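Local coordinates for YerB protein (Bacillus subtilis, PDB 2PSB), which is of unknown function but is a putative membrane lipoprotein that interacts with PcrA, at residues Ile56-Glu61 / Arg247-Glu252; Val186-Asn191 / Trp294-Pro299; Ile233-His238 / Pro299-Ala304. All coordinates share one frame; numbering follows the deposited sequence.

Interaction 1 (Ile56-Glu61 / Arg247-Glu252); sequences IEALAE and RDIDLE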
ATOM      1  N   ILE A  56       0.456  -0.430   1.290  1.00 22.93           N
ATOM      2  CA  ILE A  56      -0.240  -0.354   2.568  1.00 22.86           C
ATOM      3  C   ILE A  56      -1.435  -1.295   2.602  1.00 24.17           C
ATOM      4  O   ILE A  56      -2.297  -1.263   1.732  1.00 24.15           O
ATOM      5  CB  ILE A  56      -0.697   1.092   2.874  1.00 22.36           C
ATOM      6  CG1 ILE A  56       0.518   2.028   2.819  1.00 22.05           C
ATOM      7  CG2 ILE A  56      -1.319   1.172   4.282  1.00 19.48           C
ATOM      8  CD1 ILE A  56       0.480   3.048   1.719  1.00 19.78           C
ATOM      9  N   GLU A  57      -1.462  -2.155   3.612  1.00 25.70           N
ATOM     10  CA  GLU A  57      -2.538  -3.114   3.777  1.00 27.52           C
ATOM     11  C   GLU A  57      -3.398  -2.697   4.956  1.00 29.18           C
ATOM     12  O   GLU A  57      -2.884  -2.288   5.995  1.00 29.82           O
ATOM     13  CB  GLU A  57      -1.953  -4.520   4.001  1.00 29.44           C
ATOM     14  CG  GLU A  57      -2.978  -5.625   4.266  1.00 30.94           C
ATOM     15  CD  GLU A  57      -2.330  -7.002   4.404  1.00 32.98           C
ATOM     16  OE1 GLU A  57      -3.066  -8.004   4.302  1.00 32.92           O
ATOM     17  OE2 GLU A  57      -1.094  -7.085   4.618  1.00 32.51           O
ATOM     18  N   ALA A  58      -4.709  -2.793   4.786  1.00 29.62           N
ATOM     19  CA  ALA A  58      -5.640  -2.431   5.848  1.00 31.56           C
ATOM     20  C   ALA A  58      -6.962  -3.133   5.609  1.00 33.39           C
ATOM     21  O   ALA A  58      -7.256  -3.563   4.484  1.00 32.48           O
ATOM     22  CB  ALA A  58      -5.851  -0.899   5.901  1.00 31.58           C
ATOM     23  N   LEU A  59      -7.754  -3.269   6.672  1.00 35.91           N
ATOM     24  CA  LEU A  59      -9.051  -3.927   6.564  1.00 37.44           C
ATOM     25  C   LEU A  59      -9.955  -3.091   5.694  1.00 38.94           C
ATOM     26  O   LEU A  59      -9.972  -1.872   5.800  1.00 38.23           O
ATOM     27  CB  LEU A  59      -9.709  -4.105   7.943  1.00 36.16           C
ATOM     28  CG  LEU A  59      -9.148  -5.209   8.852  1.00 37.23           C
ATOM     29  CD1 LEU A  59      -9.773  -5.119  10.225  1.00 35.24           C
ATOM     30  CD2 LEU A  59      -9.422  -6.562   8.234  1.00 35.28           C
ATOM     31  N   ALA A  60     -10.704  -3.758   4.827  1.00 43.16           N
ATOM     32  CA  ALA A  60     -11.638  -3.086   3.938  1.00 47.96           C
ATOM     33  C   ALA A  60     -13.011  -3.755   4.059  1.00 51.21           C
ATOM     34  O   ALA A  60     -13.854  -3.332   4.853  1.00 53.83           O
ATOM     35  CB  ALA A  60     -11.133  -3.157   2.500  1.00 46.12           C
ATOM     36  N   GLU A  61     -13.212  -4.814   3.282  1.00 53.57           N
ATOM     37  CA  GLU A  61     -14.471  -5.563   3.264  1.00 55.28           C
ATOM     38  C   GLU A  61     -14.483  -6.677   4.323  1.00 54.77           C
ATOM     39  O   GLU A  61     -13.767  -7.669   4.200  1.00 56.44           O
ATOM     40  CB  GLU A  61     -14.665  -6.171   1.867  1.00 56.31           C
ATOM     41  CG  GLU A  61     -16.062  -6.698   1.544  1.00 60.11           C
ATOM     42  CD  GLU A  61     -17.064  -5.599   1.210  1.00 61.59           C
ATOM     43  OE1 GLU A  61     -18.101  -5.921   0.592  1.00 61.58           O
ATOM     44  OE2 GLU A  61     -16.827  -4.424   1.568  1.00 63.43           O
ATOM     45  N   ARG A 247     -16.525   0.635   8.477  1.00 58.09           N
ATOM     46  CA  ARG A 247     -15.677   1.268   9.466  1.00 57.27           C
ATOM     47  C   ARG A 247     -14.630   2.177   8.855  1.00 56.11           C
ATOM     48  O   ARG A 247     -14.184   1.977   7.724  1.00 56.56           O
ATOM     49  CB  ARG A 247     -14.989   0.218  10.346  1.00 57.84           C
ATOM     50  CG  ARG A 247     -14.089  -0.752   9.606  1.00 60.45           C
ATOM     51  CD  ARG A 247     -14.897  -1.728   8.771  1.00 62.72           C
ATOM     52  NE  ARG A 247     -14.105  -2.869   8.320  1.00 64.54           N
ATOM     53  CZ  ARG A 247     -13.511  -3.738   9.135  1.00 65.90           C
ATOM     54  NH1 ARG A 247     -12.815  -4.747   8.629  1.00 66.19           N
ATOM     55  NH2 ARG A 247     -13.606  -3.598  10.453  1.00 65.30           N
ATOM     56  N   ASP A 248     -14.253   3.186   9.629  1.00 53.42           N
ATOM     57  CA  ASP A 248     -13.247   4.143   9.226  1.00 50.51           C
ATOM     58  C   ASP A 248     -12.028   3.846  10.086  1.00 48.75           C
ATOM     59  O   ASP A 248     -12.102   3.045  11.022  1.00 47.40           O
ATOM     60  CB  ASP A 248     -13.748   5.568   9.473  1.00 51.05           C
ATOM     61  CG  ASP A 248     -12.832   6.619   8.886  1.00 52.02           C
ATOM     62  OD1 ASP A 248     -12.351   6.423   7.753  1.00 53.32           O
ATOM     63  OD2 ASP A 248     -12.604   7.649   9.553  1.00 53.51           O
ATOM     64  N   ILE A 249     -10.907   4.472   9.755  1.00 45.82           N
ATOM     65  CA  ILE A 249      -9.677   4.274  10.503  1.00 42.31           C
ATOM     66  C   ILE A 249      -9.053   5.626  10.819  1.00 42.90           C
ATOM     67  O   ILE A 249      -8.644   6.365   9.921  1.00 42.03           O
ATOM     68  CB  ILE A 249      -8.668   3.411   9.704  1.00 41.37           C
ATOM     69  CG1 ILE A 249      -9.272   2.032   9.437  1.00 40.88           C
ATOM     70  CG2 ILE A 249      -7.375   3.267  10.481  1.00 39.71           C
ATOM     71  CD1 ILE A 249      -8.375   1.100   8.641  1.00 39.34           C
ATOM     72  N   ASP A 250      -8.998   5.955  12.106  1.00 42.73           N
ATOM     73  CA  ASP A 250      -8.426   7.215  12.538  1.00 42.14           C
ATOM     74  C   ASP A 250      -6.923   7.196  12.300  1.00 43.15           C
ATOM     75  O   ASP A 250      -6.174   6.556  13.038  1.00 43.25           O
ATOM     76  CB  ASP A 250      -8.722   7.447  14.021  1.00 44.30           C
ATOM     77  CG  ASP A 250      -8.212   8.786  14.512  1.00 46.04           C
ATOM     78  OD1 ASP A 250      -8.473   9.122  15.687  1.00 47.01           O
ATOM     79  OD2 ASP A 250      -7.549   9.502  13.728  1.00 44.11           O
ATOM     80  N   LEU A 251      -6.496   7.901  11.258  1.00 43.07           N
ATOM     81  CA  LEU A 251      -5.087   7.987  10.892  1.00 43.51           C
ATOM     82  C   LEU A 251      -4.498   9.336  11.257  1.00 44.10           C
ATOM     83  O   LEU A 251      -3.491   9.744  10.686  1.00 43.70           O
ATOM     84  CB  LEU A 251      -4.923   7.778   9.388  1.00 43.53           C
ATOM     85  CG  LEU A 251      -5.211   6.383   8.847  1.00 41.89           C
ATOM     86  CD1 LEU A 251      -5.097   6.393   7.328  1.00 41.78           C
ATOM     87  CD2 LEU A 251      -4.239   5.398   9.468  1.00 40.32           C
ATOM     88  N   GLU A 252      -5.110  10.023  12.211  1.00 45.36           N
ATOM     89  CA  GLU A 252      -4.627  11.341  12.598  1.00 46.78           C
ATOM     90  C   GLU A 252      -4.268  11.448  14.079  1.00 46.17           C
ATOM     91  O   GLU A 252      -3.369  12.199  14.455  1.00 46.28           O
ATOM     92  CB  GLU A 252      -5.689  12.381  12.233  1.00 49.38           C
ATOM     93  CG  GLU A 252      -5.162  13.786  12.039  1.00 52.81           C
ATOM     94  CD  GLU A 252      -6.185  14.681  11.366  1.00 55.09           C
ATOM     95  OE1 GLU A 252      -5.858  15.851  11.063  1.00 54.74           O
ATOM     96  OE2 GLU A 252      -7.320  14.209  11.137  1.00 56.28           O
TER
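L59 and R247 make the tightest part of this contact. NH1 of R247 sits 3.2 Å from CB of L59. The same NH1 lies 3.5 Å from L59 CD1, so the leucine is touched on two carbons by one nitrogen. R247 gets there by a bent route. Its CG lies between the backbone N and the carbonyl carbon (chi1 61°), and the chain turns again at chi2. A60 O lies at the edge of the guanidinium, 3.5 Å from NE of R247. Deeper in, the packing is looser and mainly apolar. CD1 of I249 reaches across to CB of A58 at 4.2 Å, and both residues are buried. A236 and H238 of strand 230-240 pack against I249 as well. The solvent side lies where E61 and R247 are, at one end of the contact. E61 is exposed, its CB pointing away from 247-252, and R247 is partly exposed. A60 and E61 form a classic beta bulge where strand 54-59 ends. The axes of strand segments 56-59 and 247-250 come within 9.2 Å at 132°, and the two are not paired. By hydrogen-bonded pairing they are linked through strands 293-298 and 230-240. They lie three strands apart in that pairing order, so the contact is consistent with a curled or branched set of beta strands.

Interaction 2 (Val186-Asn191 / Trp294-Pro299); sequences VDYGTN and WINIVP
The hydroxyl end of Y188, OH and CE2, overlaps CG1 of V298, with CE2 4.1 Å from CG1 and the two side chains at about a right angle. Here the end of strand 183-187, in a six-stranded antiparallel sheet, packs on strand 293-298 of the mixed strand set. V186 is on strand 183-187, and Y188 follows directly after it. V298 is on strand 293-298, which pairs in parallel with strands 54-59 and 230-240. V186 adds a second apolar touch. Its CG1 is anti to the backbone N (chi1 -175°) and meets V298 CG1 at 3.8 Å. V298 CG1 thus packs against both V186 and Y188. E57 and L59 of strand 54-59 also touch the tyrosine side chain. N296 flanks the phenol, with its CB 3.8 Å from Y188 OH and its amide plane turned 36° from the ring. All five touching residues are buried, so the polar end of Y188 needs a partner inside the protein. It finds one in the backbone: Y188 OH donates to I297 O at 2.7 Å. The acceptor lies at the ring edge, near the ring plane. Seen from I297, the hydroxyl stands above the carbonyl plane, 51° out of it.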
ATOM      1  N   VAL A 186       1.028 -11.416  11.177  1.00 44.59           N
ATOM      2  CA  VAL A 186      -0.089 -10.518  11.443  1.00 43.17           C
ATOM      3  C   VAL A 186      -1.371 -11.284  11.168  1.00 42.85           C
ATOM      4  O   VAL A 186      -1.581 -11.792  10.068  1.00 42.19           O
ATOM      5  CB  VAL A 186      -0.044  -9.270  10.522  1.00 42.89           C
ATOM      6  CG1 VAL A 186      -1.142  -8.284  10.909  1.00 42.27           C
ATOM      7  CG2 VAL A 186       1.330  -8.613  10.605  1.00 40.72           C
ATOM      8  N   ASP A 187      -2.223 -11.382  12.179  1.00 42.63           N
ATOM      9  CA  ASP A 187      -3.479 -12.090  12.013  1.00 43.90           C
ATOM     10  C   ASP A 187      -4.649 -11.121  11.965  1.00 43.99           C
ATOM     11  O   ASP A 187      -4.919 -10.411  12.930  1.00 41.97           O
ATOM     12  CB  ASP A 187      -3.682 -13.091  13.150  1.00 45.74           C
ATOM     13  CG  ASP A 187      -5.073 -13.670  13.161  1.00 46.74           C
ATOM     14  OD1 ASP A 187      -5.525 -14.169  12.106  1.00 50.08           O
ATOM     15  OD2 ASP A 187      -5.716 -13.625  14.226  1.00 47.90           O
ATOM     16  N   TYR A 188      -5.331 -11.091  10.825  1.00 43.65           N
ATOM     17  CA  TYR A 188      -6.485 -10.219  10.642  1.00 43.98           C
ATOM     18  C   TYR A 188      -7.773 -11.004  10.820  1.00 44.79           C
ATOM     19  O   TYR A 188      -8.804 -10.433  11.149  1.00 46.47           O
ATOM     20  CB  TYR A 188      -6.483  -9.596   9.242  1.00 40.90           C
ATOM     21  CG  TYR A 188      -5.514  -8.458   9.044  1.00 36.46           C
ATOM     22  CD1 TYR A 188      -4.359  -8.618   8.276  1.00 34.03           C
ATOM     23  CD2 TYR A 188      -5.772  -7.204   9.592  1.00 33.31           C
ATOM     24  CE1 TYR A 188      -3.493  -7.543   8.048  1.00 32.09           C
ATOM     25  CE2 TYR A 188      -4.917  -6.130   9.377  1.00 29.44           C
ATOM     26  CZ  TYR A 188      -3.786  -6.299   8.604  1.00 30.33           C
ATOM     27  OH  TYR A 188      -2.987  -5.206   8.362  1.00 28.86           O
ATOM     28  N   GLY A 189      -7.710 -12.311  10.593  1.00 47.63           N
ATOM     29  CA  GLY A 189      -8.891 -13.147  10.721  1.00 50.95           C
ATOM     30  C   GLY A 189      -9.539 -13.127  12.092  1.00 53.29           C
ATOM     31  O   GLY A 189      -8.973 -12.606  13.050  1.00 52.79           O
ATOM     32  N   THR A 190     -10.741 -13.691  12.179  1.00 56.60           N
ATOM     33  CA  THR A 190     -11.476 -13.756  13.441  1.00 59.90           C
ATOM     34  C   THR A 190     -11.857 -15.201  13.787  1.00 61.48           C
ATOM     35  O   THR A 190     -11.287 -16.152  13.250  1.00 62.13           O
ATOM     36  CB  THR A 190     -12.768 -12.908  13.389  1.00 60.13           C
ATOM     37  OG1 THR A 190     -13.353 -12.851  14.697  1.00 60.56           O
ATOM     38  CG2 THR A 190     -13.775 -13.523  12.429  1.00 59.29           C
ATOM     39  N   ASN A 191     -12.830 -15.349  14.680  1.00 63.16           N
ATOM     40  CA  ASN A 191     -13.307 -16.651  15.129  1.00 64.44           C
ATOM     41  C   ASN A 191     -13.471 -17.732  14.063  1.00 64.94           C
ATOM     42  O   ASN A 191     -13.024 -18.862  14.253  1.00 65.41           O
ATOM     43  CB  ASN A 191     -14.629 -16.476  15.880  1.00 65.90           C
ATOM     44  CG  ASN A 191     -14.429 -15.999  17.304  1.00 67.17           C
ATOM     45  OD1 ASN A 191     -13.913 -14.902  17.548  1.00 65.67           O
ATOM     46  ND2 ASN A 191     -14.832 -16.828  18.257  1.00 67.83           N
ATOM     47  N   TRP A 294       6.610  -2.033   3.385  1.00 26.43           N
ATOM     48  CA  TRP A 294       5.257  -2.558   3.507  1.00 26.22           C
ATOM     49  C   TRP A 294       4.689  -2.132   4.848  1.00 26.30           C
ATOM     50  O   TRP A 294       5.267  -2.421   5.900  1.00 26.07           O
ATOM     51  CB  TRP A 294       5.235  -4.070   3.419  1.00 25.06           C
ATOM     52  CG  TRP A 294       4.888  -4.573   2.061  1.00 28.62           C
ATOM     53  CD1 TRP A 294       5.670  -4.508   0.940  1.00 28.30           C
ATOM     54  CD2 TRP A 294       3.702  -5.284   1.682  1.00 25.20           C
ATOM     55  NE1 TRP A 294       5.052  -5.144  -0.106  1.00 29.91           N
ATOM     56  CE2 TRP A 294       3.842  -5.627   0.318  1.00 25.69           C
ATOM     57  CE3 TRP A 294       2.534  -5.661   2.360  1.00 25.57           C
ATOM     58  CZ2 TRP A 294       2.861  -6.338  -0.385  1.00 26.62           C
ATOM     59  CZ3 TRP A 294       1.558  -6.364   1.665  1.00 26.68           C
ATOM     60  CH2 TRP A 294       1.726  -6.695   0.303  1.00 25.57           C
ATOM     61  N   ILE A 295       3.560  -1.439   4.798  1.00 26.77           N
ATOM     62  CA  ILE A 295       2.890  -0.950   5.995  1.00 26.70           C
ATOM     63  C   ILE A 295       1.623  -1.748   6.246  1.00 27.79           C
ATOM     64  O   ILE A 295       0.769  -1.893   5.359  1.00 26.67           O
ATOM     65  CB  ILE A 295       2.514   0.552   5.863  1.00 26.82           C
ATOM     66  CG1 ILE A 295       3.773   1.377   5.581  1.00 27.33           C
ATOM     67  CG2 ILE A 295       1.821   1.040   7.143  1.00 30.77           C
ATOM     68  CD1 ILE A 295       3.575   2.846   5.645  1.00 28.97           C
ATOM     69  N   ASN A 296       1.518  -2.277   7.460  1.00 27.53           N
ATOM     70  CA  ASN A 296       0.351  -3.044   7.870  1.00 27.84           C
ATOM     71  C   ASN A 296      -0.414  -2.315   8.944  1.00 27.20           C
ATOM     72  O   ASN A 296       0.072  -2.162  10.062  1.00 28.65           O
ATOM     73  CB  ASN A 296       0.763  -4.401   8.420  1.00 27.72           C
ATOM     74  CG  ASN A 296       0.803  -5.448   7.366  1.00 25.28           C
ATOM     75  OD1 ASN A 296      -0.230  -6.003   6.994  1.00 24.03           O
ATOM     76  ND2 ASN A 296       1.986  -5.725   6.859  1.00 22.30           N
ATOM     77  N   ILE A 297      -1.608  -1.850   8.612  1.00 25.28           N
ATOM     78  CA  ILE A 297      -2.410  -1.166   9.602  1.00 24.08           C
ATOM     79  C   ILE A 297      -3.288  -2.204  10.308  1.00 25.94           C
ATOM     80  O   ILE A 297      -3.960  -3.022   9.666  1.00 23.68           O
ATOM     81  CB  ILE A 297      -3.266  -0.072   8.945  1.00 22.94           C
ATOM     82  CG1 ILE A 297      -2.353   1.088   8.525  1.00 18.98           C
ATOM     83  CG2 ILE A 297      -4.366   0.407   9.916  1.00 21.10           C
ATOM     84  CD1 ILE A 297      -2.959   2.013   7.467  1.00 18.97           C
ATOM     85  N   VAL A 298      -3.250  -2.177  11.633  1.00 27.28           N
ATOM     86  CA  VAL A 298      -4.030  -3.113  12.441  1.00 29.53           C
ATOM     87  C   VAL A 298      -4.817  -2.374  13.516  1.00 31.20           C
ATOM     88  O   VAL A 298      -4.391  -1.325  13.989  1.00 31.27           O
ATOM     89  CB  VAL A 298      -3.101  -4.140  13.161  1.00 28.96           C
ATOM     90  CG1 VAL A 298      -2.176  -4.800  12.155  1.00 27.50           C
ATOM     91  CG2 VAL A 298      -2.298  -3.443  14.256  1.00 25.86           C
ATOM     92  N   PRO A 299      -5.988  -2.901  13.902  1.00 32.95           N
ATOM     93  CA  PRO A 299      -6.777  -2.238  14.947  1.00 36.27           C
ATOM     94  C   PRO A 299      -6.273  -2.587  16.355  1.00 37.23           C
ATOM     95  O   PRO A 299      -6.705  -1.997  17.335  1.00 37.91           O
ATOM     96  CB  PRO A 299      -8.199  -2.732  14.681  1.00 37.27           C
ATOM     97  CG  PRO A 299      -7.981  -4.079  14.070  1.00 37.54           C
ATOM     98  CD  PRO A 299      -6.807  -3.865  13.151  1.00 33.86           C
TER

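Interaction 3 (Ile233-His238 / Pro299-Ala304); sequences IVEASH and PDLDAA
H238 and P299 cross obliquely, with P299 CB over one face of the imidazole. This carbon is 3.5 Å from the ring centroid and 19° off the ring normal, a CH-pi contact. It is offset toward the rim, so ND1 is its nearest ring atom at 3.3 Å. The ring is held in this attitude by its own strand. H238 ND1 donates to A236 O at 2.7 Å, and that oxygen lies almost in the ring plane. A236 O also receives a CA-H...O contact from P299 CA. One carbonyl therefore ties the histidine and the proline together.

E235 and L301 cross at about a right angle. CG of E235 is anti to the backbone N (chi1 -175°), and the chain stays extended from there. OE2 accepts from L301 N in a nearly straight bond, 176° at the hydrogen. The modelled length is very short and should be read with caution. D300 OD2 is 3.5 Å from E235 OE2, which brings two like charges close together.

I233 supplies the buried apolar end. Its two branches touch different residues: CG2 meets L301 CD2 at 4.0 Å, again at about a right angle, and CD1 meets A304 CB at 3.8 Å.

The loop 299-304 leaves strand 293-298, passes along strand 230-240 and enters strand 304-307. L258 of strand 255-261 packs against both L301 and A304, while strand 293-298 bonds to the backbone of V234 and A236.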
ATOM      1  N   ILE A 233       4.262  -1.872  11.142  1.00 31.75           N
ATOM      2  CA  ILE A 233       2.951  -2.242  11.658  1.00 31.80           C
ATOM      3  C   ILE A 233       2.405  -1.061  12.433  1.00 31.91           C
ATOM      4  O   ILE A 233       3.003  -0.626  13.408  1.00 30.93           O
ATOM      5  CB  ILE A 233       3.055  -3.509  12.565  1.00 33.83           C
ATOM      6  CG1 ILE A 233       3.662  -4.653  11.746  1.00 33.41           C
ATOM      7  CG2 ILE A 233       1.672  -3.907  13.114  1.00 31.14           C
ATOM      8  CD1 ILE A 233       3.986  -5.898  12.535  1.00 38.60           C
ATOM      9  N   VAL A 234       1.272  -0.537  11.972  1.00 32.33           N
ATOM     10  CA  VAL A 234       0.647   0.624  12.591  1.00 32.74           C
ATOM     11  C   VAL A 234      -0.693   0.322  13.268  1.00 34.81           C
ATOM     12  O   VAL A 234      -1.564  -0.311  12.678  1.00 33.77           O
ATOM     13  CB  VAL A 234       0.474   1.739  11.526  1.00 33.09           C
ATOM     14  CG1 VAL A 234      -0.401   2.860  12.043  1.00 33.47           C
ATOM     15  CG2 VAL A 234       1.846   2.289  11.144  1.00 33.77           C
ATOM     16  N   GLU A 235      -0.844   0.778  14.513  1.00 36.33           N
ATOM     17  CA  GLU A 235      -2.078   0.566  15.268  1.00 35.83           C
ATOM     18  C   GLU A 235      -2.951   1.799  15.192  1.00 36.66           C
ATOM     19  O   GLU A 235      -2.617   2.842  15.742  1.00 37.38           O
ATOM     20  CB  GLU A 235      -1.785   0.264  16.739  1.00 36.05           C
ATOM     21  CG  GLU A 235      -3.041  -0.093  17.538  1.00 36.43           C
ATOM     22  CD  GLU A 235      -2.741  -0.533  18.963  1.00 38.48           C
ATOM     23  OE1 GLU A 235      -2.360   0.321  19.797  1.00 38.75           O
ATOM     24  OE2 GLU A 235      -2.876  -1.743  19.252  1.00 33.97           O
ATOM     25  N   ALA A 236      -4.088   1.666  14.525  1.00 38.41           N
ATOM     26  CA  ALA A 236      -5.006   2.780  14.346  1.00 38.86           C
ATOM     27  C   ALA A 236      -6.424   2.392  14.743  1.00 39.68           C
ATOM     28  O   ALA A 236      -6.855   1.264  14.505  1.00 39.07           O
ATOM     29  CB  ALA A 236      -4.974   3.231  12.892  1.00 35.76           C
ATOM     30  N   SER A 237      -7.149   3.340  15.335  1.00 40.19           N
ATOM     31  CA  SER A 237      -8.515   3.094  15.770  1.00 42.25           C
ATOM     32  C   SER A 237      -9.467   2.868  14.612  1.00 43.88           C
ATOM     33  O   SER A 237      -9.605   3.715  13.728  1.00 45.58           O
ATOM     34  CB  SER A 237      -9.037   4.263  16.599  1.00 40.89           C
ATOM     35  OG  SER A 237      -8.189   4.524  17.695  1.00 44.44           O
ATOM     36  N   HIS A 238     -10.114   1.709  14.627  1.00 43.76           N
ATOM     37  CA  HIS A 238     -11.094   1.355  13.620  1.00 45.26           C
ATOM     38  C   HIS A 238     -12.432   1.647  14.292  1.00 48.23           C
ATOM     39  O   HIS A 238     -12.660   1.227  15.428  1.00 47.11           O
ATOM     40  CB  HIS A 238     -10.980  -0.130  13.263  1.00 42.70           C
ATOM     41  CG  HIS A 238      -9.756  -0.469  12.471  1.00 43.56           C
ATOM     42  ND1 HIS A 238      -8.495  -0.029  12.819  1.00 40.49           N
ATOM     43  CD2 HIS A 238      -9.598  -1.199  11.341  1.00 42.85           C
ATOM     44  CE1 HIS A 238      -7.617  -0.469  11.938  1.00 41.54           C
ATOM     45  NE2 HIS A 238      -8.260  -1.181  11.028  1.00 42.58           N
ATOM     46  N   PRO A 299      -5.988  -2.901  13.902  1.00 32.95           N
ATOM     47  CA  PRO A 299      -6.777  -2.238  14.947  1.00 36.27           C
ATOM     48  C   PRO A 299      -6.273  -2.587  16.355  1.00 37.23           C
ATOM     49  O   PRO A 299      -6.705  -1.997  17.335  1.00 37.91           O
ATOM     50  CB  PRO A 299      -8.199  -2.732  14.681  1.00 37.27           C
ATOM     51  CG  PRO A 299      -7.981  -4.079  14.070  1.00 37.54           C
ATOM     52  CD  PRO A 299      -6.807  -3.865  13.151  1.00 33.86           C
ATOM     53  N   ASP A 300      -5.347  -3.541  16.442  1.00 40.32           N
ATOM     54  CA  ASP A 300      -4.780  -3.954  17.723  1.00 42.27           C
ATOM     55  C   ASP A 300      -3.368  -4.496  17.533  1.00 44.69           C
ATOM     56  O   ASP A 300      -3.162  -5.540  16.917  1.00 44.48           O
ATOM     57  CB  ASP A 300      -5.656  -5.025  18.379  1.00 44.31           C
ATOM     58  CG  ASP A 300      -5.153  -5.437  19.757  1.00 46.15           C
ATOM     59  OD1 ASP A 300      -5.794  -6.304  20.378  1.00 46.75           O
ATOM     60  OD2 ASP A 300      -4.124  -4.907  20.223  1.00 48.03           O
ATOM     61  N   LEU A 301      -2.396  -3.776  18.081  1.00 47.85           N
ATOM     62  CA  LEU A 301      -0.992  -4.153  17.980  1.00 50.40           C
ATOM     63  C   LEU A 301      -0.783  -5.591  18.456  1.00 52.02           C
ATOM     64  O   LEU A 301       0.293  -6.164  18.292  1.00 53.85           O
ATOM     65  CB  LEU A 301      -0.149  -3.175  18.808  1.00 49.69           C
ATOM     66  CG  LEU A 301       1.274  -2.846  18.351  1.00 50.88           C
ATOM     67  CD1 LEU A 301       2.199  -3.976  18.724  1.00 53.69           C
ATOM     68  CD2 LEU A 301       1.296  -2.590  16.847  1.00 50.68           C
ATOM     69  N   ASP A 302      -1.829  -6.170  19.034  1.00 53.10           N
ATOM     70  CA  ASP A 302      -1.781  -7.535  19.542  1.00 55.11           C
ATOM     71  C   ASP A 302      -1.857  -8.530  18.389  1.00 55.56           C
ATOM     72  O   ASP A 302      -1.481  -9.694  18.533  1.00 55.90           O
ATOM     73  CB  ASP A 302      -2.949  -7.771  20.501  1.00 56.95           C
ATOM     74  CG  ASP A 302      -2.552  -8.583  21.718  1.00 59.02           C
ATOM     75  OD1 ASP A 302      -3.467  -9.080  22.413  1.00 61.80           O
ATOM     76  OD2 ASP A 302      -1.335  -8.717  21.985  1.00 57.01           O
ATOM     77  N   ALA A 303      -2.352  -8.065  17.247  1.00 56.02           N
ATOM     78  CA  ALA A 303      -2.477  -8.909  16.066  1.00 54.75           C
ATOM     79  C   ALA A 303      -1.111  -9.335  15.554  1.00 54.47           C
ATOM     80  O   ALA A 303      -0.999 -10.303  14.809  1.00 54.99           O
ATOM     81  CB  ALA A 303      -3.226  -8.168  14.981  1.00 54.99           C
ATOM     82  N   ALA A 304      -0.073  -8.610  15.958  1.00 54.86           N
ATOM     83  CA  ALA A 304       1.286  -8.919  15.535  1.00 55.62           C
ATOM     84  C   ALA A 304       2.001  -9.799  16.557  1.00 56.18           C
ATOM     85  O   ALA A 304       1.737  -9.713  17.758  1.00 56.25           O
ATOM     86  CB  ALA A 304       2.069  -7.629  15.321  1.00 56.43           C
TER

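In the fold
Interactions 1 and 2 are buried; interaction 3 is only partly so and reaches the surface. Strand 293-298 is the common neighbour. It bonds through its backbone to E57 of interaction 1 and to V234 of interaction 3, and P299 is shared by interactions 2 and 3. Interaction 1 joins two strands that are not paired, so it is made mainly by side chains. Interaction 2 joins the six-stranded antiparallel sheet to strand 293-298, with one buried hydroxyl bonded to a backbone carbonyl. Interaction 3 joins a strand to the loop that runs from strand 293-298 to strand 304-307, and adds a carboxylate bond and an imidazole-proline contact. A probable backbone bond of D250 with S237, between paired strands 247-250 and 230-240, links interactions 1 and 3.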